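Local coordinates for D-alanyl-D-alanine carboxypeptidase (Mycobacterium tuberculosis H37Rv, PDB 4RYE), which shows D,D-carboxypeptidase activity in vitro and probably trims the terminal D-Ala-D-Ala of peptidoglycan stem peptides, taking part in cell-wall biogenesis, at residues Ser12-Val25 and Pro244-Trp256. Numbering follows the deposited sequence.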
ATOM      1  N   SER A  12      13.041  -0.619  26.020  1.00 22.22           N
ATOM      2  CA  SER A  12      13.505  -0.467  24.645  1.00 20.61           C
ATOM      3  C   SER A  12      13.957   0.969  24.358  1.00 23.98           C
ATOM      4  O   SER A  12      13.587   1.910  25.068  1.00 22.66           O
ATOM      5  CB  SER A  12      12.443  -0.927  23.630  1.00 17.25           C
ATOM      6  OG  SER A  12      11.259  -0.149  23.674  1.00 20.22           O
ATOM      7  N   VAL A  13      14.773   1.121  23.319  1.00 24.27           N
ATOM      8  CA  VAL A  13      15.255   2.428  22.903  1.00 29.33           C
ATOM      9  C   VAL A  13      14.069   3.292  22.499  1.00 21.46           C
ATOM     10  O   VAL A  13      13.222   2.855  21.716  1.00 24.80           O
ATOM     11  CB  VAL A  13      16.218   2.286  21.709  1.00 30.83           C
ATOM     12  CG1 VAL A  13      16.418   3.623  21.016  1.00 35.10           C
ATOM     13  CG2 VAL A  13      17.550   1.690  22.172  1.00 32.55           C
ATOM     14  N   PRO A  14      13.996   4.520  23.038  1.00 23.63           N
ATOM     15  CA  PRO A  14      12.922   5.451  22.673  1.00 25.43           C
ATOM     16  C   PRO A  14      12.856   5.662  21.161  1.00 26.41           C
ATOM     17  O   PRO A  14      13.887   5.896  20.514  1.00 25.67           O
ATOM     18  CB  PRO A  14      13.340   6.759  23.367  1.00 29.33           C
ATOM     19  CG  PRO A  14      14.200   6.325  24.510  1.00 30.25           C
ATOM     20  CD  PRO A  14      14.943   5.117  23.998  1.00 29.34           C
ATOM     21  N   ILE A  15      11.653   5.561  20.609  1.00 28.55           N
ATOM     22  CA  ILE A  15      11.436   5.718  19.176  1.00 21.90           C
ATOM     23  C   ILE A  15      11.417   7.203  18.817  1.00 28.57           C
ATOM     24  O   ILE A  15      10.621   7.966  19.366  1.00 30.43           O
ATOM     25  CB  ILE A  15      10.130   5.021  18.751  1.00 25.32           C
ATOM     26  CG1 ILE A  15      10.253   3.510  18.982  1.00 23.65           C
ATOM     27  CG2 ILE A  15       9.785   5.318  17.294  1.00 20.57           C
ATOM     28  CD1 ILE A  15       9.014   2.697  18.588  1.00 24.57           C
ATOM     29  N   PRO A  16      12.317   7.624  17.911  1.00 27.96           N
ATOM     30  CA  PRO A  16      12.432   9.044  17.555  1.00 32.56           C
ATOM     31  C   PRO A  16      11.118   9.600  17.027  1.00 32.05           C
ATOM     32  O   PRO A  16      10.341   8.862  16.420  1.00 27.33           O
ATOM     33  CB  PRO A  16      13.488   9.038  16.442  1.00 31.20           C
ATOM     34  CG  PRO A  16      14.371   7.866  16.782  1.00 31.39           C
ATOM     35  CD  PRO A  16      13.373   6.810  17.281  1.00 27.61           C
ATOM     36  N   ASP A  17      10.861  10.881  17.268  1.00 33.46           N
ATOM     37  CA  ASP A  17       9.643  11.503  16.763  1.00 33.93           C
ATOM     38  C   ASP A  17       9.664  11.531  15.234  1.00 28.27           C
ATOM     39  O   ASP A  17      10.734  11.556  14.619  1.00 28.70           O
ATOM     40  CB  ASP A  17       9.483  12.923  17.319  1.00 43.77           C
ATOM     41  CG  ASP A  17       9.402  12.956  18.841  1.00 55.56           C
ATOM     42  OD1 ASP A  17       9.174  11.893  19.460  1.00 54.33           O
ATOM     43  OD2 ASP A  17       9.564  14.056  19.418  1.00 62.36           O
ATOM     44  N   GLY A  18       8.482  11.522  14.627  1.00 28.85           N
ATOM     45  CA  GLY A  18       8.372  11.557  13.178  1.00 31.06           C
ATOM     46  C   GLY A  18       7.060  12.175  12.731  1.00 30.47           C
ATOM     47  O   GLY A  18       6.186  12.440  13.557  1.00 29.45           O
ATOM     48  N   PRO A  19       6.916  12.412  11.418  1.00 28.89           N
ATOM     49  CA  PRO A  19       5.734  13.088  10.871  1.00 29.72           C
ATOM     50  C   PRO A  19       4.443  12.276  10.968  1.00 26.87           C
ATOM     51  O   PRO A  19       3.371  12.880  11.029  1.00 23.01           O
ATOM     52  CB  PRO A  19       6.106  13.307   9.398  1.00 31.02           C
ATOM     53  CG  PRO A  19       7.170  12.285   9.111  1.00 29.71           C
ATOM     54  CD  PRO A  19       7.952  12.204  10.391  1.00 30.04           C
ATOM     55  N   ALA A  20       4.531  10.947  10.962  1.00 21.85           N
ATOM     56  CA  ALA A  20       3.325  10.110  10.988  1.00 26.80           C
ATOM     57  C   ALA A  20       2.598  10.231  12.325  1.00 23.85           C
ATOM     58  O   ALA A  20       3.210  10.072  13.375  1.00 27.75           O
ATOM     59  CB  ALA A  20       3.671   8.642  10.707  1.00 21.04           C
ATOM     60  N   GLN A  21       1.295  10.505  12.297  1.00 18.74           N
ATOM     61  CA  GLN A  21       0.553  10.630  13.553  1.00 25.04           C
ATOM     62  C   GLN A  21       0.066   9.285  14.115  1.00 22.03           C
ATOM     63  O   GLN A  21      -0.151   9.170  15.318  1.00 20.85           O
ATOM     64  CB  GLN A  21      -0.587  11.651  13.444  1.00 27.65           C
ATOM     65  CG  GLN A  21      -0.088  13.094  13.334  1.00 34.59           C
ATOM     66  CD  GLN A  21       0.796  13.485  14.497  1.00 47.76           C
ATOM     67  OE1 GLN A  21       0.309  13.728  15.601  1.00 54.96           O
ATOM     68  NE2 GLN A  21       2.106  13.530  14.264  1.00 45.69           N
ATOM     69  N   THR A  22      -0.119   8.283  13.254  1.00 18.90           N
ATOM     70  CA  THR A  22      -0.312   6.911  13.730  1.00 20.25           C
ATOM     71  C   THR A  22       0.624   5.999  12.964  1.00 18.24           C
ATOM     72  O   THR A  22       0.950   6.279  11.822  1.00 20.99           O
ATOM     73  CB  THR A  22      -1.751   6.378  13.528  1.00 19.24           C
ATOM     74  OG1 THR A  22      -1.924   5.988  12.161  1.00 21.55           O
ATOM     75  CG2 THR A  22      -2.807   7.436  13.935  1.00 15.40           C
ATOM     76  N   TRP A  23       1.055   4.912  13.591  1.00 16.18           N
ATOM     77  CA  TRP A  23       1.950   3.967  12.932  1.00 14.25           C
ATOM     78  C   TRP A  23       2.000   2.677  13.738  1.00 12.32           C
ATOM     79  O   TRP A  23       1.529   2.631  14.884  1.00 17.64           O
ATOM     80  CB  TRP A  23       3.363   4.563  12.738  1.00 15.12           C
ATOM     81  CG  TRP A  23       3.965   5.170  13.992  1.00 17.98           C
ATOM     82  CD1 TRP A  23       3.980   6.494  14.339  1.00 21.21           C
ATOM     83  CD2 TRP A  23       4.641   4.475  15.048  1.00 19.07           C
ATOM     84  NE1 TRP A  23       4.610   6.660  15.545  1.00 21.75           N
ATOM     85  CE2 TRP A  23       5.022   5.434  16.004  1.00 22.19           C
ATOM     86  CE3 TRP A  23       4.950   3.131  15.280  1.00 22.87           C
ATOM     87  CZ2 TRP A  23       5.703   5.094  17.179  1.00 24.14           C
ATOM     88  CZ3 TRP A  23       5.622   2.791  16.449  1.00 21.93           C
ATOM     89  CH2 TRP A  23       5.987   3.766  17.381  1.00 24.76           C
ATOM     90  N   ILE A  24       2.555   1.633  13.135  1.00 15.99           N
ATOM     91  CA  ILE A  24       2.689   0.338  13.808  1.00 17.42           C
ATOM     92  C   ILE A  24       3.905  -0.360  13.229  1.00 13.27           C
ATOM     93  O   ILE A  24       4.267  -0.113  12.090  1.00 13.55           O
ATOM     94  CB  ILE A  24       1.405  -0.531  13.627  1.00 16.96           C
ATOM     95  CG1 ILE A  24       1.423  -1.760  14.542  1.00 15.48           C
ATOM     96  CG2 ILE A  24       1.198  -0.938  12.163  1.00 10.67           C
ATOM     97  CD1 ILE A  24       0.091  -2.530  14.560  1.00 16.75           C
ATOM     98  N   VAL A  25       4.568  -1.186  14.030  1.00 14.87           N
ATOM     99  CA  VAL A  25       5.683  -2.008  13.566  1.00 15.54           C
ATOM    100  C   VAL A  25       5.360  -3.427  13.984  1.00 15.88           C
ATOM    101  O   VAL A  25       5.127  -3.696  15.168  1.00 18.43           O
ATOM    102  CB  VAL A  25       7.028  -1.609  14.216  1.00 17.66           C
ATOM    103  CG1 VAL A  25       8.161  -2.484  13.666  1.00 14.91           C
ATOM    104  CG2 VAL A  25       7.337  -0.140  13.956  1.00 23.26           C
ATOM    105  N   PRO A 244      12.103  15.115   9.778  1.00 37.41           N
ATOM    106  CA  PRO A 244      12.262  13.839   9.069  1.00 31.35           C
ATOM    107  C   PRO A 244      11.204  13.703   7.983  1.00 30.65           C
ATOM    108  O   PRO A 244      10.076  14.162   8.182  1.00 31.34           O
ATOM    109  CB  PRO A 244      12.016  12.793  10.162  1.00 31.22           C
ATOM    110  CG  PRO A 244      12.259  13.520  11.465  1.00 33.69           C
ATOM    111  CD  PRO A 244      11.823  14.933  11.213  1.00 36.62           C
ATOM    112  N   THR A 245      11.566  13.100   6.852  1.00 29.21           N
ATOM    113  CA  THR A 245      10.612  12.800   5.788  1.00 29.37           C
ATOM    114  C   THR A 245       9.953  11.470   6.079  1.00 23.61           C
ATOM    115  O   THR A 245      10.322  10.782   7.032  1.00 21.98           O
ATOM    116  CB  THR A 245      11.315  12.667   4.430  1.00 31.78           C
ATOM    117  OG1 THR A 245      12.197  11.537   4.469  1.00 33.21           O
ATOM    118  CG2 THR A 245      12.105  13.926   4.106  1.00 34.78           C
ATOM    119  N   TYR A 246       8.986  11.076   5.257  1.00 22.57           N
ATOM    120  CA  TYR A 246       8.364   9.783   5.462  1.00 24.17           C
ATOM    121  C   TYR A 246       9.380   8.669   5.220  1.00 28.95           C
ATOM    122  O   TYR A 246       9.322   7.623   5.868  1.00 25.03           O
ATOM    123  CB  TYR A 246       7.114   9.616   4.582  1.00 24.51           C
ATOM    124  CG  TYR A 246       5.818   9.580   5.373  1.00 22.59           C
ATOM    125  CD1 TYR A 246       5.587  10.479   6.413  1.00 28.28           C
ATOM    126  CD2 TYR A 246       4.820   8.660   5.075  1.00 21.49           C
ATOM    127  CE1 TYR A 246       4.400  10.450   7.142  1.00 22.83           C
ATOM    128  CE2 TYR A 246       3.628   8.628   5.795  1.00 20.37           C
ATOM    129  CZ  TYR A 246       3.427   9.522   6.827  1.00 24.37           C
ATOM    130  OH  TYR A 246       2.247   9.495   7.548  1.00 25.22           O
ATOM    131  N   TRP A 247      10.322   8.892   4.308  1.00 27.34           N
ATOM    132  CA  TRP A 247      11.328   7.867   4.025  1.00 23.50           C
ATOM    133  C   TRP A 247      12.252   7.700   5.222  1.00 23.19           C
ATOM    134  O   TRP A 247      12.671   6.578   5.539  1.00 23.24           O
ATOM    135  CB  TRP A 247      12.158   8.197   2.772  1.00 26.98           C
ATOM    136  CG  TRP A 247      11.357   8.399   1.502  1.00 30.55           C
ATOM    137  CD1 TRP A 247      11.394   9.489   0.680  1.00 32.63           C
ATOM    138  CD2 TRP A 247      10.410   7.487   0.916  1.00 31.37           C
ATOM    139  NE1 TRP A 247      10.528   9.316  -0.375  1.00 37.14           N
ATOM    140  CE2 TRP A 247       9.912   8.097  -0.255  1.00 35.60           C
ATOM    141  CE3 TRP A 247       9.932   6.221   1.269  1.00 30.80           C
ATOM    142  CZ2 TRP A 247       8.966   7.479  -1.078  1.00 38.71           C
ATOM    143  CZ3 TRP A 247       8.988   5.608   0.450  1.00 34.90           C
ATOM    144  CH2 TRP A 247       8.521   6.238  -0.710  1.00 32.37           C
ATOM    145  N   ASP A 248      12.571   8.824   5.869  1.00 20.19           N
ATOM    146  CA  ASP A 248      13.407   8.843   7.066  1.00 26.31           C
ATOM    147  C   ASP A 248      12.758   8.054   8.199  1.00 26.38           C
ATOM    148  O   ASP A 248      13.393   7.187   8.810  1.00 26.30           O
ATOM    149  CB  ASP A 248      13.677  10.289   7.531  1.00 25.44           C
ATOM    150  CG  ASP A 248      14.659  11.031   6.634  1.00 32.72           C
ATOM    151  OD1 ASP A 248      15.529  10.379   6.018  1.00 40.61           O
ATOM    152  OD2 ASP A 248      14.567  12.276   6.557  1.00 30.20           O
ATOM    153  N   GLN A 249      11.492   8.354   8.480  1.00 24.07           N
ATOM    154  CA  GLN A 249      10.799   7.731   9.601  1.00 22.61           C
ATOM    155  C   GLN A 249      10.578   6.240   9.358  1.00 21.29           C
ATOM    156  O   GLN A 249      10.619   5.444  10.292  1.00 17.89           O
ATOM    157  CB  GLN A 249       9.473   8.448   9.905  1.00 23.96           C
ATOM    158  CG  GLN A 249       8.561   7.691  10.873  1.00 18.44           C
ATOM    159  CD  GLN A 249       7.420   8.550  11.413  1.00 25.99           C
ATOM    160  OE1 GLN A 249       6.805   9.329  10.683  1.00 25.35           O
ATOM    161  NE2 GLN A 249       7.146   8.418  12.705  1.00 28.20           N
ATOM    162  N   ALA A 250      10.347   5.859   8.106  1.00 20.44           N
ATOM    163  CA  ALA A 250      10.184   4.447   7.783  1.00 22.73           C
ATOM    164  C   ALA A 250      11.479   3.707   8.068  1.00 19.00           C
ATOM    165  O   ALA A 250      11.465   2.625   8.641  1.00 20.27           O
ATOM    166  CB  ALA A 250       9.762   4.256   6.321  1.00 15.20           C
ATOM    167  N   ALA A 251      12.598   4.286   7.653  1.00 19.96           N
ATOM    168  CA  ALA A 251      13.889   3.651   7.877  1.00 21.79           C
ATOM    169  C   ALA A 251      14.181   3.616   9.382  1.00 24.23           C
ATOM    170  O   ALA A 251      14.738   2.650   9.898  1.00 20.35           O
ATOM    171  CB  ALA A 251      14.982   4.394   7.124  1.00 25.12           C
ATOM    172  N   THR A 252      13.802   4.682  10.080  1.00 20.72           N
ATOM    173  CA  THR A 252      13.974   4.744  11.531  1.00 24.14           C
ATOM    174  C   THR A 252      13.168   3.648  12.247  1.00 18.55           C
ATOM    175  O   THR A 252      13.673   3.003  13.172  1.00 20.13           O
ATOM    176  CB  THR A 252      13.603   6.139  12.067  1.00 21.89           C
ATOM    177  OG1 THR A 252      14.640   7.060  11.714  1.00 26.70           O
ATOM    178  CG2 THR A 252      13.450   6.126  13.581  1.00 25.40           C
ATOM    179  N   LEU A 253      11.933   3.422  11.811  1.00 16.30           N
ATOM    180  CA  LEU A 253      11.090   2.382  12.415  1.00 15.80           C
ATOM    181  C   LEU A 253      11.596   0.975  12.130  1.00 16.21           C
ATOM    182  O   LEU A 253      11.632   0.136  13.029  1.00 18.19           O
ATOM    183  CB  LEU A 253       9.634   2.522  11.971  1.00 14.99           C
ATOM    184  CG  LEU A 253       8.884   3.672  12.645  1.00 22.17           C
ATOM    185  CD1 LEU A 253       7.489   3.798  12.066  1.00 21.48           C
ATOM    186  CD2 LEU A 253       8.829   3.461  14.168  1.00 22.82           C
ATOM    187  N   PHE A 254      12.003   0.725  10.888  1.00 18.44           N
ATOM    188  CA  PHE A 254      12.593  -0.563  10.529  1.00 15.10           C
ATOM    189  C   PHE A 254      13.871  -0.821  11.323  1.00 17.81           C
ATOM    190  O   PHE A 254      14.032  -1.903  11.911  1.00 19.38           O
ATOM    191  CB  PHE A 254      12.879  -0.626   9.014  1.00 14.21           C
ATOM    192  CG  PHE A 254      11.666  -0.977   8.165  1.00 14.25           C
ATOM    193  CD1 PHE A 254      10.850  -2.063   8.484  1.00 12.09           C
ATOM    194  CD2 PHE A 254      11.357  -0.224   7.038  1.00 17.28           C
ATOM    195  CE1 PHE A 254       9.743  -2.386   7.689  1.00 14.97           C
ATOM    196  CE2 PHE A 254      10.260  -0.532   6.248  1.00 15.08           C
ATOM    197  CZ  PHE A 254       9.447  -1.617   6.570  1.00 16.26           C
ATOM    198  N   ASP A 255      14.772   0.166  11.347  1.00 18.51           N
ATOM    199  CA  ASP A 255      16.017   0.060  12.111  1.00 21.58           C
ATOM    200  C   ASP A 255      15.722  -0.250  13.582  1.00 20.43           C
ATOM    201  O   ASP A 255      16.351  -1.124  14.186  1.00 20.91           O
ATOM    202  CB  ASP A 255      16.821   1.371  12.065  1.00 27.42           C
ATOM    203  CG  ASP A 255      17.632   1.540  10.782  1.00 29.22           C
ATOM    204  OD1 ASP A 255      17.692   0.604   9.959  1.00 26.33           O
ATOM    205  OD2 ASP A 255      18.230   2.627  10.611  1.00 28.26           O
ATOM    206  N   TRP A 256      14.789   0.496  14.162  1.00 16.23           N
ATOM    207  CA  TRP A 256      14.413   0.273  15.555  1.00 22.59           C
ATOM    208  C   TRP A 256      13.888  -1.151  15.756  1.00 18.61           C
ATOM    209  O   TRP A 256      14.246  -1.820  16.727  1.00 19.01           O
ATOM    210  CB  TRP A 256      13.376   1.297  16.014  1.00 23.13           C
ATOM    211  CG  TRP A 256      12.943   1.089  17.446  1.00 24.52           C
ATOM    212  CD1 TRP A 256      13.500   1.639  18.569  1.00 25.68           C
ATOM    213  CD2 TRP A 256      11.869   0.255  17.897  1.00 22.93           C
ATOM    214  NE1 TRP A 256      12.833   1.198  19.685  1.00 23.51           N
ATOM    215  CE2 TRP A 256      11.833   0.344  19.299  1.00 20.30           C
ATOM    216  CE3 TRP A 256      10.940  -0.563  17.248  1.00 21.99           C
ATOM    217  CZ2 TRP A 256      10.891  -0.359  20.069  1.00 18.57           C
ATOM    218  CZ3 TRP A 256      10.009  -1.256  18.014  1.00 21.56           C
ATOM    219  CH2 TRP A 256       9.992  -1.149  19.401  1.00 17.50           C
TER
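The side chain of Ile15 crosses the face of the Trp256 indole at about a right angle: its CG1 stands 3.5 Å from the centroid of the five-membered ring, almost on the ring normal, a CH-pi contact, while CD1 reaches across to the six-membered ring. With CG anti to the backbone N (chi1 179°), the indole extends from helix 246-256 toward the incoming chain, and Trp256 NE1 gives a short hydrogen bond of 2.6 Å to Val13 O, bent to 143° at the hydrogen. Tryptophan suits this place because it combines a broad apolar face with a donor at its rim. Val13 O also accepts from Gln8, and Ser12 OG, beside the ring edge, is bonded to Pro9 O and Gln8.

At the other end, Gln249 reaches out extended, and its OE1 accepts from Ala20 N at 2.8 Å, in the amide carbonyl plane on a lone pair. A backbone N-H is thereby satisfied where the chain turns toward strand 22-25. Gly18, with no side chain of its own, lets Gln249 NE2 come to 3.4 Å from its CA. The Pro19 ring packs at the edge of Tyr246, its CG 3.6 Å from Tyr246 CD1.

Between these ends, branched Leu253 fills the middle: CD2 covers one face of Trp23 and also touches Ile15 CG2 and Val25 CG2, 3.9 Å from the latter.

At the first turn of the helix, Thr245 OG1 accepts from Asp248 N and Asp248 OD2 from Thr245 N, a capping box. Strands 32-37 and 228-237 flank strand 22-25, which crosses the helix at -35°. Here an extended N-terminal chain runs over the helix into the first strand; the C-terminal helix packed on the antiparallel sheet is characteristic of the penicillin-binding protein and beta-lactamase fold.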